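Local coordinates for fumarate reductase iron-sulfur subunit (Mycolicibacterium smegmatis, PDB 7D6V) that carries electrons through its three iron-sulfur clusters from the flavoprotein to the membrane anchor of mycobacterial succinate dehydrogenase Sdh1, at the interface of chains A and B and the interface of chains C and A. Numbering follows the deposited sequence. Chains: chain A, Fumarate reductase iron-sulfur subunit; chain B, Succinate dehydrogenase (Membrane anchor subunit); chain C, Succinate dehydrogenase subunit A.

Contact 1: the interface of chains A and B. Residues chain A 159-160; chain B 12-13, 133-136.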
loop_
_atom_site.group_PDB
_atom_site.type_symbol
_atom_site.label_atom_id
_atom_site.label_comp_id
_atom_site.label_asym_id
_atom_site.label_seq_id
_atom_site.Cartn_x
_atom_site.Cartn_y
_atom_site.Cartn_z
ATOM N N ARG A 159 -17.628 14.366 1.131
ATOM C CA ARG A 159 -16.877 15.517 0.642
ATOM C C ARG A 159 -17.754 16.757 0.561
ATOM O O ARG A 159 -17.320 17.855 0.925
ATOM C CB ARG A 159 -16.265 15.206 -0.722
ATOM C CG ARG A 159 -15.539 16.371 -1.368
ATOM C CD ARG A 159 -14.929 15.962 -2.691
ATOM N NE ARG A 159 -14.167 17.043 -3.308
ATOM C CZ ARG A 159 -12.866 17.233 -3.129
ATOM N NH1 ARG A 159 -12.178 16.417 -2.348
ATOM N NH2 ARG A 159 -12.252 18.241 -3.729
ATOM N N ASP A 160 -18.987 16.606 0.092
ATOM C CA ASP A 160 -19.871 17.741 -0.118
ATOM C C ASP A 160 -20.904 17.913 0.986
ATOM O O ASP A 160 -21.694 18.859 0.927
ATOM C CB ASP A 160 -20.575 17.613 -1.470
ATOM C CG ASP A 160 -19.616 17.733 -2.634
ATOM O OD1 ASP A 160 -19.502 16.773 -3.419
ATOM O OD2 ASP A 160 -18.957 18.784 -2.754
ATOM N N GLY B 12 -20.161 22.005 1.701
ATOM C CA GLY B 12 -19.291 20.855 1.546
ATOM C C GLY B 12 -17.798 21.078 1.627
ATOM O O GLY B 12 -17.143 20.546 2.522
ATOM N N VAL B 13 -17.245 21.885 0.728
ATOM C CA VAL B 13 -15.835 22.244 0.773
ATOM C C VAL B 13 -15.632 23.653 1.271
ATOM O O VAL B 13 -14.485 24.096 1.411
ATOM C CB VAL B 13 -15.153 22.047 -0.594
ATOM C CG1 VAL B 13 -15.152 20.580 -0.981
ATOM C CG2 VAL B 13 -15.854 22.870 -1.654
ATOM N N ALA B 133 -14.326 15.397 -8.547
ATOM C CA ALA B 133 -13.928 16.313 -7.482
ATOM C C ALA B 133 -14.506 17.710 -7.690
ATOM O O ALA B 133 -13.882 18.713 -7.345
ATOM C CB ALA B 133 -12.410 16.374 -7.361
ATOM N N VAL B 134 -15.708 17.788 -8.253
ATOM C CA VAL B 134 -16.424 19.045 -8.435
ATOM C C VAL B 134 -17.580 19.075 -7.448
ATOM O O VAL B 134 -18.339 18.106 -7.337
ATOM C CB VAL B 134 -16.922 19.209 -9.884
ATOM C CG1 VAL B 134 -17.524 20.585 -10.087
ATOM C CG2 VAL B 134 -15.783 18.983 -10.859
ATOM N N ALA B 135 -17.719 20.190 -6.733
ATOM C CA ALA B 135 -18.626 20.237 -5.596
ATOM C C ALA B 135 -20.084 20.346 -6.032
ATOM O O ALA B 135 -20.404 20.933 -7.068
ATOM C CB ALA B 135 -18.261 21.395 -4.671
ATOM N N GLU B 136 -20.965 19.778 -5.211
ATOM C CA GLU B 136 -22.358 19.571 -5.575
ATOM C C GLU B 136 -23.138 20.881 -5.642
ATOM O O GLU B 136 -22.891 21.806 -4.865
ATOM C CB GLU B 136 -23.041 18.668 -4.558
ATOM C CG GLU B 136 -22.862 17.223 -4.837
ATOM C CD GLU B 136 -23.519 16.326 -3.816
ATOM O OE1 GLU B 136 -23.270 16.505 -2.612
ATOM O OE2 GLU B 136 -24.286 15.431 -4.222
#
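A:Asp160 lays its carboxylate against the loop B:Ala135-B:Glu136 of the membrane anchor. OD2 faces the backbone here: the amide N of B:Glu136 gives it a weak hydrogen bond of 3.3 Å, 152° at the hydrogen. The same oxygen sits against the CB methyl of B:Ala135, while OD1 is turned toward the CG methylene of B:Glu136, 3.7 Å away. The two acidic side chains lie close and cross obliquely, their carboxylate planes 40° apart, with no bond between them; like charges would probably disfavour this pairing. CG of A:Asp160 stands anti to its own carbonyl carbon (chi1 -67°), which swings the acid toward the B:133-136 loop. Roughly at right angles to that loop, the N-terminal segment of chain B passes beside the backbone, CA of A:Asp160 lying 3.6 Å from CA of B:Gly12. One residue back, at the end of helix 156-159, A:Arg159 runs out extended from CG to NE with CG anti to its backbone N. Its NH2 comes to 4.0 Å from the carbonyl O of B:Ala133, a loose approach. The site sets the end of helix 156-159 and the residue after it against two segments of the anchor, helping to dock the subunit on its membrane partner.

Contact 2: the interface of chains A and B. Residues chain A 93-94, 158-159, 161-162, 165; chain B 11-12, 15, 18.
B:Arg18 pushes its guanidinium end-on into a ring of acceptors on chain A, and A:Glu162 comes past it from the opposite direction. Their planes stand steeply, 76° apart, and NH2 meets OE1 nearly along the C-O axis, with OE1 in the guanidinium plane. This is a salt bridge, modelled very short, so its length carries little weight. B:Arg18 NH2 also gives an in-plane hydrogen bond of 2.9 Å to the backbone O of A:Val158, 168° at the hydrogen. B:Arg18 NH1 turns to the carbonyl O of A:Arg159, which lies far out of the guanidinium plane, a more bent bond, short as modelled. The carbonyl O of A:Thr94 sits over the centre of one face, 3.4 Å above it; the backbone C of B:Gly12 lies toward the rim of the other. B:Arg18 gets there on a chain extended from CG to NE, whereas A:Glu162 bends at chi2 (68°) to bring its carboxylate back to the arginine. A:Lys165 comes in tip to tip with B:Arg18 and shares the acid with it: its NZ bonds OE1 of A:Glu162 at 3.0 Å on the syn side, and two cationic groups on OE1 would favour its ionised form. The site pins the N-terminal segment of the membrane anchor to the iron-sulfur subunit.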
loop_
_atom_site.group_PDB
_atom_site.type_symbol
_atom_site.label_atom_id
_atom_site.label_comp_id
_atom_site.label_asym_id
_atom_site.label_seq_id
_atom_site.Cartn_x
_atom_site.Cartn_y
_atom_site.Cartn_z
ATOM N N ARG A 93 -9.462 18.123 0.525
ATOM C CA ARG A 93 -10.516 19.074 0.843
ATOM C C ARG A 93 -11.686 18.456 1.594
ATOM O O ARG A 93 -12.674 19.148 1.837
ATOM C CB ARG A 93 -11.023 19.746 -0.435
ATOM C CG ARG A 93 -10.061 20.755 -1.021
ATOM C CD ARG A 93 -10.632 21.404 -2.264
ATOM N NE ARG A 93 -11.433 22.580 -1.946
ATOM C CZ ARG A 93 -12.133 23.269 -2.838
ATOM N NH1 ARG A 93 -12.131 22.901 -4.108
ATOM N NH2 ARG A 93 -12.832 24.328 -2.463
ATOM N N THR A 94 -11.608 17.178 1.958
ATOM C CA THR A 94 -12.671 16.527 2.713
ATOM C C THR A 94 -12.413 16.511 4.212
ATOM O O THR A 94 -13.365 16.475 4.997
ATOM C CB THR A 94 -12.864 15.089 2.214
ATOM O OG1 THR A 94 -13.049 15.105 0.796
ATOM C CG2 THR A 94 -14.077 14.442 2.854
ATOM N N VAL A 158 -19.548 12.430 1.724
ATOM C CA VAL A 158 -18.941 13.157 2.829
ATOM C C VAL A 158 -18.127 14.360 2.370
ATOM O O VAL A 158 -17.951 15.301 3.158
ATOM C CB VAL A 158 -18.070 12.226 3.697
ATOM C CG1 VAL A 158 -18.947 11.301 4.515
ATOM C CG2 VAL A 158 -17.125 11.426 2.825
ATOM N N ARG A 159 -17.628 14.366 1.131
ATOM C CA ARG A 159 -16.877 15.517 0.642
ATOM C C ARG A 159 -17.754 16.757 0.561
ATOM O O ARG A 159 -17.320 17.855 0.925
ATOM C CB ARG A 159 -16.265 15.206 -0.722
ATOM C CG ARG A 159 -15.539 16.371 -1.368
ATOM C CD ARG A 159 -14.929 15.962 -2.691
ATOM N NE ARG A 159 -14.167 17.043 -3.308
ATOM C CZ ARG A 159 -12.866 17.233 -3.129
ATOM N NH1 ARG A 159 -12.178 16.417 -2.348
ATOM N NH2 ARG A 159 -12.252 18.241 -3.729
ATOM N N HIS A 161 -20.913 17.042 1.992
ATOM C CA HIS A 161 -21.917 17.089 3.052
ATOM C C HIS A 161 -21.255 16.704 4.366
ATOM O O HIS A 161 -20.914 15.537 4.573
ATOM C CB HIS A 161 -23.092 16.168 2.738
ATOM C CG HIS A 161 -23.732 16.452 1.418
ATOM N ND1 HIS A 161 -24.626 17.483 1.232
ATOM C CD2 HIS A 161 -23.584 15.861 0.211
ATOM C CE1 HIS A 161 -25.011 17.507 -0.030
ATOM N NE2 HIS A 161 -24.392 16.533 -0.671
ATOM N N GLU A 162 -21.074 17.685 5.251
ATOM C CA GLU A 162 -20.435 17.414 6.532
ATOM C C GLU A 162 -21.369 16.673 7.479
ATOM O O GLU A 162 -20.903 15.956 8.372
ATOM C CB GLU A 162 -19.957 18.727 7.155
ATOM C CG GLU A 162 -19.133 18.576 8.421
ATOM C CD GLU A 162 -17.773 17.948 8.175
ATOM O OE1 GLU A 162 -17.336 17.895 7.009
ATOM O OE2 GLU A 162 -17.139 17.507 9.157
ATOM N N LYS A 165 -21.093 12.704 7.687
ATOM C CA LYS A 165 -19.885 12.051 8.181
ATOM C C LYS A 165 -20.208 11.009 9.242
ATOM O O LYS A 165 -19.585 9.942 9.283
ATOM C CB LYS A 165 -18.918 13.096 8.735
ATOM C CG LYS A 165 -18.253 13.951 7.676
ATOM C CD LYS A 165 -16.887 13.413 7.316
ATOM C CE LYS A 165 -16.092 14.424 6.509
ATOM N NZ LYS A 165 -15.585 15.540 7.347
ATOM N N THR B 11 -21.426 24.600 2.628
ATOM C CA THR B 11 -21.776 23.259 3.074
ATOM C C THR B 11 -20.649 22.247 2.913
ATOM O O THR B 11 -20.232 21.642 3.904
ATOM C CB THR B 11 -23.037 22.771 2.340
ATOM O OG1 THR B 11 -22.799 22.732 0.927
ATOM C CG2 THR B 11 -24.209 23.689 2.629
ATOM N N GLY B 12 -20.161 22.005 1.701
ATOM C CA GLY B 12 -19.291 20.855 1.546
ATOM C C GLY B 12 -17.798 21.078 1.627
ATOM O O GLY B 12 -17.143 20.546 2.522
ATOM N N SER B 15 -17.016 24.478 4.202
ATOM C CA SER B 15 -17.241 24.296 5.620
ATOM C C SER B 15 -16.133 24.972 6.425
ATOM O O SER B 15 -15.023 25.169 5.925
ATOM C CB SER B 15 -17.294 22.807 5.945
ATOM O OG SER B 15 -18.355 22.177 5.260
ATOM N N ARG B 18 -12.529 23.112 6.820
ATOM C CA ARG B 18 -11.804 22.643 5.654
ATOM C C ARG B 18 -10.968 23.768 5.057
ATOM O O ARG B 18 -11.223 24.952 5.284
ATOM C CB ARG B 18 -12.778 22.075 4.626
ATOM C CG ARG B 18 -13.700 21.036 5.228
ATOM C CD ARG B 18 -14.366 20.198 4.176
ATOM N NE ARG B 18 -15.399 19.335 4.732
ATOM C CZ ARG B 18 -16.006 18.376 4.047
ATOM N NH1 ARG B 18 -15.678 18.162 2.785
ATOM N NH2 ARG B 18 -16.942 17.638 4.621
#

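Contact 3: the interface of chains C and A. Residues chain C 482, 525-526, 530-533; chain A 46-48, 99.
A:Pro46 and A:Asp47, in a loop of the ferredoxin-like 2Fe-2S domain, bury 60 and 45 Å² against the flavoprotein subunit, whose FAD-binding and C-terminal domains belong to the succinate dehydrogenase/fumarate reductase family. The carbonyl O of A:Pro46 takes a hydrogen bond from the phenol OH of C:Tyr482 at 2.9 Å. The hydroxyl lies in the carbonyl plane, on a lone pair, with a C=O...O angle of 132°. The tyrosine crosses the proline at about a right angle, and its CE2 carbon rests 3.9 Å from CB of the pyrrolidine ring. Helix 481-495 supplies this tyrosine.

A:Asp47 turns its CB, not its carboxylate, to C:Asn531: the amide OD1 lies 3.2 Å from that CB, and the amide and carboxylate planes are 50° apart. CG of A:Asp47 sits between its backbone N and carbonyl carbon (chi1 52°), which carries the acid away from the amide toward C:Glu525 and C:Gly526. There OD2 of A:Asp47 forms a salt bridge within its own chain with NH2 of A:Arg99, 3.4 Å and weak as a hydrogen bond.

C:Glu525 buries 33 Å², its carbonyl O facing CB of A:Asp47 at 3.9 Å. That carbonyl also weakly accepts from ND2 of C:Asn531, and OD1 weakly accepts from the backbone N of C:Gly533; the two weak bonds would fit this flip of the amide, with OD1 turned toward A:Asp47.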
loop_
_atom_site.group_PDB
_atom_site.type_symbol
_atom_site.label_atom_id
_atom_site.label_comp_id
_atom_site.label_asym_id
_atom_site.label_seq_id
_atom_site.Cartn_x
_atom_site.Cartn_y
_atom_site.Cartn_z
ATOM N N TYR C 482 18.851 21.325 6.163
ATOM C CA TYR C 482 18.868 20.550 4.928
ATOM C C TYR C 482 20.269 20.478 4.337
ATOM O O TYR C 482 20.691 19.422 3.849
ATOM C CB TYR C 482 17.886 21.155 3.926
ATOM C CG TYR C 482 16.443 21.094 4.368
ATOM C CD1 TYR C 482 15.646 20.006 4.050
ATOM C CD2 TYR C 482 15.878 22.122 5.106
ATOM C CE1 TYR C 482 14.331 19.944 4.451
ATOM C CE2 TYR C 482 14.561 22.066 5.513
ATOM C CZ TYR C 482 13.794 20.975 5.182
ATOM O OH TYR C 482 12.482 20.914 5.582
ATOM N N GLU C 525 13.834 28.184 10.991
ATOM C CA GLU C 525 12.944 29.307 10.736
ATOM C C GLU C 525 11.497 28.837 10.806
ATOM O O GLU C 525 11.149 27.801 10.235
ATOM C CB GLU C 525 13.230 29.929 9.368
ATOM C CG GLU C 525 14.680 29.833 8.922
ATOM C CD GLU C 525 15.619 30.637 9.800
ATOM O OE1 GLU C 525 15.180 31.667 10.356
ATOM O OE2 GLU C 525 16.797 30.243 9.931
ATOM N N GLY C 526 10.664 29.596 11.510
ATOM C CA GLY C 526 9.258 29.264 11.613
ATOM C C GLY C 526 8.808 29.002 13.034
ATOM O O GLY C 526 9.449 29.448 13.989
ATOM N N PHE C 530 3.936 21.641 13.124
ATOM C CA PHE C 530 4.341 20.647 12.126
ATOM C C PHE C 530 5.415 21.228 11.202
ATOM O O PHE C 530 5.213 21.437 10.009
ATOM C CB PHE C 530 3.133 20.128 11.341
ATOM C CG PHE C 530 3.469 19.035 10.362
ATOM C CD1 PHE C 530 3.700 17.755 10.830
ATOM C CD2 PHE C 530 3.591 19.267 9.015
ATOM C CE1 PHE C 530 4.010 16.732 9.972
ATOM C CE2 PHE C 530 3.921 18.245 8.152
ATOM C CZ PHE C 530 4.125 16.977 8.633
ATOM N N ASN C 531 6.560 21.547 11.807
ATOM C CA ASN C 531 7.668 22.205 11.128
ATOM C C ASN C 531 8.723 21.171 10.754
ATOM O O ASN C 531 9.539 20.789 11.606
ATOM C CB ASN C 531 8.267 23.285 12.032
ATOM C CG ASN C 531 9.219 24.200 11.299
ATOM O OD1 ASN C 531 9.642 23.912 10.186
ATOM N ND2 ASN C 531 9.573 25.307 11.934
ATOM N N PRO C 532 8.758 20.689 9.508
ATOM C CA PRO C 532 9.710 19.620 9.162
ATOM C C PRO C 532 11.169 20.041 9.205
ATOM O O PRO C 532 12.032 19.168 9.349
ATOM C CB PRO C 532 9.290 19.216 7.743
ATOM C CG PRO C 532 8.503 20.353 7.233
ATOM C CD PRO C 532 7.862 21.023 8.391
ATOM N N GLY C 533 11.482 21.332 9.087
ATOM C CA GLY C 533 12.858 21.759 9.276
ATOM C C GLY C 533 13.317 21.576 10.709
ATOM O O GLY C 533 14.440 21.133 10.965
ATOM N N PRO A 46 11.476 25.977 4.099
ATOM C CA PRO A 46 11.888 24.908 5.023
ATOM C C PRO A 46 10.767 24.390 5.908
ATOM O O PRO A 46 10.792 23.219 6.303
ATOM C CB PRO A 46 12.995 25.572 5.856
ATOM C CG PRO A 46 13.349 26.827 5.137
ATOM C CD PRO A 46 12.137 27.254 4.399
ATOM N N ASP A 47 9.780 25.227 6.230
ATOM C CA ASP A 47 8.718 24.882 7.165
ATOM C C ASP A 47 7.424 24.471 6.468
ATOM O O ASP A 47 6.354 24.529 7.078
ATOM C CB ASP A 47 8.449 26.051 8.109
ATOM C CG ASP A 47 8.202 27.344 7.371
ATOM O OD1 ASP A 47 8.594 27.436 6.190
ATOM O OD2 ASP A 47 7.599 28.263 7.959
ATOM N N LEU A 48 7.495 24.063 5.204
ATOM C CA LEU A 48 6.307 23.658 4.465
ATOM C C LEU A 48 5.858 22.264 4.891
ATOM O O LEU A 48 6.660 21.329 4.924
ATOM C CB LEU A 48 6.582 23.689 2.963
ATOM C CG LEU A 48 5.551 23.029 2.052
ATOM C CD1 LEU A 48 4.359 23.934 1.881
ATOM C CD2 LEU A 48 6.178 22.713 0.712
ATOM N N ARG A 99 -2.106 21.850 8.508
ATOM C CA ARG A 99 -1.305 22.941 7.982
ATOM C C ARG A 99 -1.246 22.762 6.469
ATOM O O ARG A 99 -2.110 22.100 5.887
ATOM C CB ARG A 99 0.068 22.984 8.672
ATOM C CG ARG A 99 0.622 24.385 8.794
ATOM C CD ARG A 99 2.086 24.383 9.138
ATOM N NE ARG A 99 2.682 25.691 8.908
ATOM C CZ ARG A 99 3.978 25.894 8.714
ATOM N NH1 ARG A 99 4.816 24.869 8.727
ATOM N NH2 ARG A 99 4.432 27.120 8.507
#

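Contacts 1 and 2 are one docking surface: their centres of C-alpha atoms lie about 7 Å apart, and they share A:Arg159 and B:Gly12. The end of helix 156-159 and the turn after it thus meet the N-terminal segment of chain B in both, while contact 1 adds the B:133-136 loop. Contact 3 sits on the other flank of chain A, about 30 Å from contact 1 and 28 Å from contact 2 between the same kind of centres. The iron-sulfur subunit therefore bridges flavoprotein and anchor, an arrangement that fits its role of passing electrons from one to the other.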